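Local coordinates for protein glycoside hydrolase, family 11\:clostridium cellulosome enzyme, dockerin type i\:polysaccharide (Clostridium thermocellum, PDB 2C71) that probably removes acetyl groups from acetylated xylan as a metal-dependent family 4 carbohydrate esterase, using a bound divalent metal ion such as magnesium, at residues 69-83 / 104-118. Sequence-based numbering, arbitrary orientation. Where two conformers were deposited one is given.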
loop_
_atom_site.group_PDB
_atom_site.type_symbol
_atom_site.label_atom_id
_atom_site.label_comp_id
_atom_site.label_asym_id
_atom_site.label_seq_id
_atom_site.Cartn_x
_atom_site.Cartn_y
_atom_site.Cartn_z
ATOM N N SER A 69 -1.032 -0.599 -15.740
ATOM C CA SER A 69 -1.547 -1.674 -16.576
ATOM C C SER A 69 -1.606 -2.974 -15.778
ATOM O O SER A 69 -0.679 -3.367 -15.074
ATOM C CB SER A 69 -0.582 -1.911 -17.765
ATOM O OG SER A 69 -0.573 -0.791 -18.633
ATOM N N GLY A 70 -2.688 -3.744 -15.963
ATOM C CA GLY A 70 -2.746 -5.099 -15.444
ATOM C C GLY A 70 -1.598 -5.931 -15.969
ATOM O O GLY A 70 -1.240 -5.810 -17.152
ATOM N N MET A 71 -1.047 -6.802 -15.128
ATOM C CA MET A 71 0.222 -7.458 -15.429
ATOM C C MET A 71 0.088 -8.958 -15.703
ATOM O O MET A 71 1.073 -9.625 -16.023
ATOM C CB MET A 71 1.230 -7.217 -14.304
ATOM C CG MET A 71 1.575 -5.753 -14.085
ATOM S SD MET A 71 2.865 -5.521 -12.847
ATOM C CE MET A 71 4.296 -6.138 -13.731
ATOM N N ALA A 72 -1.125 -9.485 -15.578
ATOM C CA ALA A 72 -1.326 -10.930 -15.476
ATOM C C ALA A 72 -1.020 -11.642 -16.794
ATOM O O ALA A 72 -0.610 -12.802 -16.808
ATOM C CB ALA A 72 -2.746 -11.237 -15.023
ATOM N N ASN A 73 -1.229 -10.931 -17.897
ATOM C CA ASN A 73 -0.992 -11.458 -19.242
ATOM C C ASN A 73 0.275 -10.918 -19.862
ATOM O O ASN A 73 0.535 -11.089 -21.066
ATOM C CB ASN A 73 -2.208 -11.216 -20.132
ATOM C CG ASN A 73 -3.438 -11.887 -19.603
ATOM O OD1 ASN A 73 -3.461 -13.097 -19.421
ATOM N ND2 ASN A 73 -4.470 -11.116 -19.382
ATOM N N MET A 74 1.142 -10.303 -19.042
ATOM C CA MET A 74 2.417 -9.824 -19.501
ATOM C C MET A 74 3.426 -10.997 -19.613
ATOM O O MET A 74 3.298 -12.033 -18.931
ATOM C CB MET A 74 2.959 -8.732 -18.559
ATOM C CG MET A 74 2.321 -7.420 -18.803
ATOM S SD MET A 74 3.058 -6.197 -17.675
ATOM C CE MET A 74 2.017 -4.769 -18.004
ATOM N N SER A 75 4.451 -10.796 -20.442
ATOM C CA SER A 75 5.555 -11.752 -20.561
ATOM C C SER A 75 6.475 -11.636 -19.371
ATOM O O SER A 75 6.520 -10.621 -18.686
ATOM C CB SER A 75 6.337 -11.489 -21.831
ATOM O OG SER A 75 7.042 -10.298 -21.664
ATOM N N PRO A 76 7.302 -12.690 -19.130
ATOM C CA PRO A 76 8.335 -12.568 -18.103
ATOM C C PRO A 76 9.204 -11.350 -18.260
ATOM O O PRO A 76 9.484 -10.673 -17.262
ATOM C CB PRO A 76 9.095 -13.906 -18.229
ATOM C CG PRO A 76 8.005 -14.876 -18.685
ATOM C CD PRO A 76 7.232 -14.064 -19.695
ATOM N N ASP A 77 9.636 -11.048 -19.486
ATOM C CA ASP A 77 10.482 -9.889 -19.675
ATOM C C ASP A 77 9.753 -8.584 -19.284
ATOM O O ASP A 77 10.323 -7.672 -18.673
ATOM C CB ASP A 77 10.967 -9.775 -21.114
ATOM C CG ASP A 77 12.057 -10.736 -21.471
ATOM O OD1 ASP A 77 12.613 -11.406 -20.578
ATOM O OD2 ASP A 77 12.362 -10.818 -22.700
ATOM N N GLN A 78 8.488 -8.457 -19.683
ATOM C CA GLN A 78 7.706 -7.252 -19.344
ATOM C C GLN A 78 7.540 -7.104 -17.850
ATOM O O GLN A 78 7.685 -6.007 -17.271
ATOM C CB GLN A 78 6.342 -7.320 -20.005
ATOM C CG GLN A 78 6.397 -7.103 -21.518
ATOM C CD GLN A 78 5.101 -7.379 -22.224
ATOM O OE1 GLN A 78 4.330 -8.251 -21.836
ATOM N NE2 GLN A 78 4.859 -6.700 -23.350
ATOM N N ILE A 79 7.246 -8.213 -17.172
ATOM C CA ILE A 79 7.068 -8.205 -15.737
ATOM C C ILE A 79 8.346 -7.785 -15.031
ATOM O O ILE A 79 8.377 -6.926 -14.152
ATOM C CB ILE A 79 6.610 -9.587 -15.247
ATOM C CG1 ILE A 79 5.194 -9.887 -15.741
ATOM C CG2 ILE A 79 6.688 -9.700 -13.706
ATOM C CD1 ILE A 79 4.808 -11.372 -15.740
ATOM N N ARG A 80 9.444 -8.447 -15.388
ATOM C CA ARG A 80 10.751 -8.221 -14.822
ATOM C C ARG A 80 11.185 -6.769 -14.872
ATOM O O ARG A 80 11.790 -6.185 -13.956
ATOM C CB ARG A 80 11.869 -9.061 -15.508
ATOM C CG ARG A 80 11.976 -10.483 -14.962
ATOM C CD ARG A 80 13.246 -11.296 -15.489
ATOM N NE ARG A 80 13.493 -11.179 -16.940
ATOM C CZ ARG A 80 14.132 -10.150 -17.517
ATOM N NH1 ARG A 80 14.618 -9.142 -16.798
ATOM N NH2 ARG A 80 14.265 -10.106 -18.821
ATOM N N LYS A 81 10.969 -6.198 -16.051
ATOM C CA LYS A 81 11.344 -4.807 -16.279
ATOM C C LYS A 81 10.537 -3.874 -15.405
ATOM O O LYS A 81 11.062 -2.930 -14.803
ATOM C CB LYS A 81 11.206 -4.439 -17.758
ATOM C CG LYS A 81 11.508 -3.005 -18.045
ATOM C CD LYS A 81 11.472 -2.684 -19.510
ATOM C CE LYS A 81 11.729 -1.206 -19.759
ATOM N NZ LYS A 81 12.986 -0.666 -19.133
ATOM N N SER A 82 9.224 -4.081 -15.396
ATOM C CA SER A 82 8.344 -3.207 -14.615
ATOM C C SER A 82 8.724 -3.217 -13.140
ATOM O O SER A 82 8.802 -2.172 -12.474
ATOM C CB SER A 82 6.921 -3.659 -14.820
ATOM O OG SER A 82 6.007 -2.895 -14.085
ATOM N N ILE A 83 8.920 -4.417 -12.594
ATOM C CA ILE A 83 9.236 -4.551 -11.181
ATOM C C ILE A 83 10.644 -4.024 -10.844
ATOM O O ILE A 83 10.826 -3.376 -9.796
ATOM C CB ILE A 83 8.985 -6.001 -10.662
ATOM C CG1 ILE A 83 7.489 -6.192 -10.237
ATOM C CG2 ILE A 83 9.971 -6.339 -9.472
ATOM C CD1 ILE A 83 6.454 -5.877 -11.233
ATOM N N PRO A 104 -1.169 -4.618 -9.966
ATOM C CA PRO A 104 -2.159 -3.688 -10.565
ATOM C C PRO A 104 -3.479 -4.396 -10.737
ATOM O O PRO A 104 -3.562 -5.518 -11.280
ATOM C CB PRO A 104 -1.505 -3.305 -11.891
ATOM C CG PRO A 104 -0.036 -3.376 -11.572
ATOM C CD PRO A 104 0.088 -4.620 -10.713
ATOM N N ASN A 105 -4.553 -3.737 -10.316
ATOM C CA ASN A 105 -5.913 -4.258 -10.405
ATOM C C ASN A 105 -6.136 -5.548 -9.619
ATOM O O ASN A 105 -7.177 -6.179 -9.790
ATOM C CB ASN A 105 -6.351 -4.495 -11.852
ATOM C CG ASN A 105 -6.237 -3.280 -12.734
ATOM O OD1 ASN A 105 -6.053 -3.393 -13.950
ATOM N ND2 ASN A 105 -6.322 -2.117 -12.171
ATOM N N LEU A 106 -5.219 -5.934 -8.759
ATOM C CA LEU A 106 -5.281 -7.186 -8.013
ATOM C C LEU A 106 -5.312 -8.390 -8.945
ATOM O O LEU A 106 -5.650 -9.485 -8.499
ATOM C CB LEU A 106 -6.387 -7.252 -6.974
ATOM C CG LEU A 106 -6.319 -6.136 -5.925
ATOM C CD1 LEU A 106 -7.409 -6.270 -4.922
ATOM C CD2 LEU A 106 -4.956 -6.123 -5.196
ATOM N N GLU A 107 -4.852 -8.251 -10.192
ATOM C CA GLU A 107 -4.897 -9.333 -11.166
ATOM C C GLU A 107 -3.613 -10.146 -11.155
ATOM O O GLU A 107 -2.529 -9.584 -11.329
ATOM C CB GLU A 107 -5.140 -8.783 -12.564
ATOM C CG GLU A 107 -6.567 -8.302 -12.734
ATOM C CD GLU A 107 -6.857 -7.306 -13.861
ATOM O OE1 GLU A 107 -5.936 -6.797 -14.525
ATOM O OE2 GLU A 107 -8.075 -6.991 -14.045
ATOM N N THR A 108 -3.715 -11.474 -10.944
ATOM C CA THR A 108 -2.566 -12.348 -10.893
ATOM C C THR A 108 -2.696 -13.453 -11.943
ATOM O O THR A 108 -3.785 -13.691 -12.512
ATOM C CB THR A 108 -2.325 -12.940 -9.509
ATOM O OG1 THR A 108 -3.369 -13.857 -9.197
ATOM C CG2 THR A 108 -2.225 -11.833 -8.431
ATOM N N SER A 109 -1.577 -14.141 -12.152
ATOM C CA SER A 109 -1.495 -15.350 -12.970
ATOM C C SER A 109 -0.328 -16.133 -12.429
ATOM O O SER A 109 0.525 -15.574 -11.759
ATOM C CB SER A 109 -1.271 -15.031 -14.458
ATOM O OG SER A 109 -0.014 -14.374 -14.596
ATOM N N PRO A 110 -0.218 -17.416 -12.823
ATOM C CA PRO A 110 1.003 -18.181 -12.498
ATOM C C PRO A 110 2.253 -17.495 -12.990
ATOM O O PRO A 110 3.249 -17.462 -12.293
ATOM C CB PRO A 110 0.756 -19.525 -13.162
ATOM C CG PRO A 110 -0.716 -19.668 -13.071
ATOM C CD PRO A 110 -1.252 -18.295 -13.402
ATOM N N THR A 111 2.203 -16.939 -14.205
ATOM C CA THR A 111 3.365 -16.252 -14.750
ATOM C C THR A 111 3.769 -15.056 -13.899
ATOM O O THR A 111 4.949 -14.806 -13.674
ATOM C CB THR A 111 3.103 -15.868 -16.225
ATOM O OG1 THR A 111 2.838 -17.057 -16.976
ATOM C CG2 THR A 111 4.284 -15.153 -16.842
ATOM N N LEU A 112 2.790 -14.285 -13.447
ATOM C CA LEU A 112 3.106 -13.133 -12.587
ATOM C C LEU A 112 3.769 -13.604 -11.297
ATOM O O LEU A 112 4.821 -13.089 -10.881
ATOM C CB LEU A 112 1.874 -12.267 -12.365
ATOM C CG LEU A 112 2.126 -10.935 -11.652
ATOM C CD1 LEU A 112 3.078 -10.051 -12.465
ATOM C CD2 LEU A 112 0.797 -10.251 -11.374
ATOM N N PHE A 113 3.149 -14.580 -10.621
ATOM C CA PHE A 113 3.723 -15.119 -9.401
ATOM C C PHE A 113 5.124 -15.632 -9.626
ATOM O O PHE A 113 6.008 -15.449 -8.802
ATOM C CB PHE A 113 2.866 -16.259 -8.832
ATOM C CG PHE A 113 1.738 -15.783 -7.956
ATOM C CD1 PHE A 113 2.014 -15.160 -6.703
ATOM C CD2 PHE A 113 0.422 -15.964 -8.314
ATOM C CE1 PHE A 113 0.980 -14.780 -5.900
ATOM C CE2 PHE A 113 -0.607 -15.587 -7.480
ATOM C CZ PHE A 113 -0.304 -14.982 -6.248
ATOM N N ASN A 114 5.386 -16.298 -10.770
ATOM C CA ASN A 114 6.682 -16.919 -11.099
ATOM C C ASN A 114 7.770 -15.920 -11.312
ATOM O O ASN A 114 8.944 -16.276 -11.258
ATOM C CB ASN A 114 6.643 -17.793 -12.361
ATOM C CG ASN A 114 7.701 -18.859 -12.363
ATOM O OD1 ASN A 114 7.930 -19.503 -11.354
ATOM N ND2 ASN A 114 8.378 -19.016 -13.490
ATOM N N ASN A 115 7.411 -14.678 -11.677
ATOM C CA ASN A 115 8.397 -13.707 -12.126
ATOM C C ASN A 115 8.539 -12.499 -11.212
ATOM O O ASN A 115 9.248 -11.551 -11.581
ATOM C CB ASN A 115 8.090 -13.315 -13.572
ATOM C CG ASN A 115 8.454 -14.415 -14.531
ATOM O OD1 ASN A 115 9.644 -14.631 -14.819
ATOM N ND2 ASN A 115 7.461 -15.142 -14.963
ATOM N N VAL A 116 7.910 -12.528 -10.045
ATOM C CA VAL A 116 8.043 -11.472 -9.039
ATOM C C VAL A 116 8.457 -12.124 -7.703
ATOM O O VAL A 116 7.691 -12.855 -7.083
ATOM C CB VAL A 116 6.750 -10.676 -8.879
ATOM C CG1 VAL A 116 6.955 -9.526 -7.848
ATOM C CG2 VAL A 116 6.219 -10.103 -10.196
ATOM N N ASP A 117 9.687 -11.821 -7.283
ATOM C CA ASP A 117 10.261 -12.327 -6.033
ATOM C C ASP A 117 10.015 -11.369 -4.867
ATOM O O ASP A 117 10.942 -10.926 -4.188
ATOM C CB ASP A 117 11.761 -12.582 -6.197
ATOM C CG ASP A 117 12.322 -13.475 -5.108
ATOM O OD1 ASP A 117 11.607 -14.399 -4.666
ATOM O OD2 ASP A 117 13.478 -13.252 -4.691
ATOM N N LEU A 118 8.741 -11.068 -4.660
ATOM C CA LEU A 118 8.232 -10.222 -3.587
ATOM C C LEU A 118 6.995 -10.875 -3.031
ATOM O O LEU A 118 6.362 -11.692 -3.716
ATOM C CB LEU A 118 7.828 -8.806 -4.138
ATOM C CG LEU A 118 8.972 -7.974 -4.738
ATOM C CD1 LEU A 118 8.471 -6.778 -5.511
ATOM C CD2 LEU A 118 9.996 -7.490 -3.669
HETATM O O HOH W 1 -1.637 -7.161 -12.373
HETATM O O HOH W 2 -3.981 -8.219 -15.809
#
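A serine N-cap links the two loops: Ser109 OG gives its proton to Ala72 O (2.8 Å), in the carbonyl plane and on a lone pair, and accepts from Leu112 N to start helix 110-115. With chi1 at 63°, OG sits between the backbone N and the carbonyl carbon, serving both partners. Beside it, the short methyl of Ala72 lets the chains close up, its CB 3.7 Å from Thr108 O. Within the NodB-homology fold that this esterase shares with polysaccharide deacetylases, the contact joins the loop before helix 76-94 and its first turns to segment 104-118, where the Asn105 side chain lies about 5 Å from the magnesium ion. The flexible thioether of Met71, bent at chi3 (71°), follows the proline ring, SD 3.6 Å from Pro104 CD. One water accepts from Met71 N and donates to Pro104 O and Glu107 O, linking backbone atoms that do not bond directly. Helices 76-83 and 110-115 cross at -48°; branched Ile79 packs CG1 and CD1 on Leu112 CD1, and CG2 on Val116 CG2 (3.6 Å). At the outer edge, the Asn115 amide both packs against the Pro76 ring and donates from ND2 a hydrogen bond to Thr111 O (2.8 Å).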